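PDB 1OY5: tRNA (Guanine-N(1)-)-methyltransferase from Aquifex aeolicus, which catalyses transfer of a methyl group from S-adenosyl-L-methionine to N1 of guanosine-37 in tRNA, working as a homodimer. Local coordinates for the interface of chains A and B. Sequence-based numbering; all coordinates share one arbitrary frame. Chains: chain A/B, tRNA (Guanine-N(1)-)-methyltransferase.

The interface of chains A and B. Residues chain A 14, 16-17, 20; chain B 20-21, 24-25.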
loop_
_atom_site.group_PDB
_atom_site.type_symbol
_atom_site.label_atom_id
_atom_site.label_comp_id
_atom_site.label_asym_id
_atom_site.label_seq_id
_atom_site.Cartn_x
_atom_site.Cartn_y
_atom_site.Cartn_z
ATOM N N PHE A 14 -12.673 -6.002 -7.666
ATOM C CA PHE A 14 -11.668 -7.075 -7.656
ATOM C C PHE A 14 -11.678 -7.799 -6.277
ATOM O O PHE A 14 -10.721 -7.779 -5.490
ATOM C CB PHE A 14 -10.270 -6.574 -8.007
ATOM C CG PHE A 14 -10.165 -5.913 -9.379
ATOM C CD1 PHE A 14 -10.540 -6.583 -10.536
ATOM C CD2 PHE A 14 -9.652 -4.610 -9.509
ATOM C CE1 PHE A 14 -10.460 -5.956 -11.732
ATOM C CE2 PHE A 14 -9.558 -3.994 -10.728
ATOM C CZ PHE A 14 -9.965 -4.640 -11.821
ATOM N N HIS A 16 -11.324 -10.878 -5.488
ATOM C CA HIS A 16 -10.288 -11.895 -5.287
ATOM C C HIS A 16 -8.978 -11.360 -4.791
ATOM O O HIS A 16 -8.256 -12.057 -4.143
ATOM C CB HIS A 16 -10.144 -12.768 -6.549
ATOM C CG HIS A 16 -11.398 -13.544 -6.848
ATOM N ND1 HIS A 16 -11.408 -14.726 -7.564
ATOM C CD2 HIS A 16 -12.692 -13.297 -6.519
ATOM C CE1 HIS A 16 -12.646 -15.176 -7.663
ATOM N NE2 HIS A 16 -13.447 -14.316 -7.052
ATOM N N ILE A 17 -8.675 -10.108 -5.073
ATOM C CA ILE A 17 -7.465 -9.518 -4.541
ATOM C C ILE A 17 -7.538 -9.543 -3.020
ATOM O O ILE A 17 -6.575 -9.898 -2.367
ATOM C CB ILE A 17 -7.244 -8.106 -5.064
ATOM C CG1 ILE A 17 -6.731 -8.153 -6.493
ATOM C CG2 ILE A 17 -6.218 -7.411 -4.235
ATOM C CD1 ILE A 17 -6.953 -6.878 -7.275
ATOM N N CYS A 20 -7.520 -13.150 -1.695
ATOM C CA CYS A 20 -6.181 -13.713 -1.768
ATOM C C CYS A 20 -5.186 -13.189 -0.714
ATOM O O CYS A 20 -4.271 -13.899 -0.316
ATOM C CB CYS A 20 -5.595 -13.550 -3.148
ATOM S SG CYS A 20 -3.924 -14.214 -3.202
ATOM N N CYS B 20 -1.479 -13.011 -7.600
ATOM C CA CYS B 20 -2.881 -12.720 -7.563
ATOM C C CYS B 20 -3.175 -11.278 -7.919
ATOM O O CYS B 20 -4.115 -10.986 -8.689
ATOM C CB CYS B 20 -3.396 -13.055 -6.199
ATOM S SG CYS B 20 -5.143 -12.958 -6.240
ATOM N N TYR B 21 -2.362 -10.365 -7.390
ATOM C CA TYR B 21 -2.547 -8.966 -7.722
ATOM C C TYR B 21 -2.262 -8.668 -9.217
ATOM O O TYR B 21 -2.773 -7.679 -9.764
ATOM C CB TYR B 21 -1.665 -8.092 -6.857
ATOM C CG TYR B 21 -2.044 -6.646 -6.975
ATOM C CD1 TYR B 21 -1.393 -5.807 -7.885
ATOM C CD2 TYR B 21 -3.124 -6.131 -6.232
ATOM C CE1 TYR B 21 -1.773 -4.491 -8.031
ATOM C CE2 TYR B 21 -3.502 -4.810 -6.345
ATOM C CZ TYR B 21 -2.829 -3.991 -7.249
ATOM O OH TYR B 21 -3.226 -2.688 -7.383
ATOM N N TYR B 24 -5.368 -8.773 -12.184
ATOM C CA TYR B 24 -6.444 -7.812 -12.347
ATOM C C TYR B 24 -5.962 -6.437 -12.691
ATOM O O TYR B 24 -4.773 -6.176 -12.675
ATOM C CB TYR B 24 -7.273 -7.758 -11.073
ATOM C CG TYR B 24 -7.769 -9.106 -10.742
ATOM C CD1 TYR B 24 -7.079 -9.916 -9.887
ATOM C CD2 TYR B 24 -8.885 -9.602 -11.347
ATOM C CE1 TYR B 24 -7.513 -11.187 -9.623
ATOM C CE2 TYR B 24 -9.325 -10.871 -11.076
ATOM C CZ TYR B 24 -8.635 -11.651 -10.238
ATOM O OH TYR B 24 -9.117 -12.904 -10.015
ATOM N N GLY B 25 -6.889 -5.567 -13.042
ATOM C CA GLY B 25 -6.565 -4.179 -13.297
ATOM C C GLY B 25 -5.382 -3.894 -14.218
ATOM O O GLY B 25 -5.112 -4.632 -15.185
#
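This is an apolar part of the two-fold homodimer interface, where A:Phe14, A:His16 and A:Ile17 pack against one side of B:Tyr24 and help hold the two TrmD subunits together. The symmetry repeats the arrangement with the chains exchanged. The side chains of A:Phe14 and B:Tyr24 lie alongside each other, running opposite ways. The methylene CB of B:Tyr24 sits over one face of the A:Phe14 ring, 3.8 Å from the ring centroid and displaced toward the rim at CD1, a CH-pi contact. The tyrosine ring follows, its CD2 3.5 Å from CD1 of A:Phe14, which stands to one side of the tyrosine plane. The far end of the phenylalanine meets backbone: CZ lies 3.7 Å from CA of B:Gly25, the first residue of helix 25-32. An alanine in place of A:Phe14 would probably leave CB of B:Tyr24 without its aromatic cover and open a gap beside B:Gly25.

A:Ile17, on helix 15-21, wedges between two tyrosines. Its CG1 comes 3.8 Å from CD1 of B:Tyr24, on the same side of that ring's plane as A:Phe14 and, like it, out toward the rim. The tip of the branch, CD1, reaches back along the tyrosine to lie 3.9 Å from CB of B:Tyr24. On its other side CG2, anti to the backbone N, comes 3.9 Å from CD2 of B:Tyr21. That ring is brought to the isoleucine by its own CG standing anti to the backbone N (chi1 -168°), and the two side chains cross at a slant.

Where the two copies of helix 15-21 approach, A:Cys20 and B:Cys20 face each other, modelled too close for the detail to be trusted. Toward the same end, and again on the side of the tyrosine plane where A:Phe14 and A:Ile17 lie, CB of A:His16 rests 3.6 Å from the phenol OH of B:Tyr24.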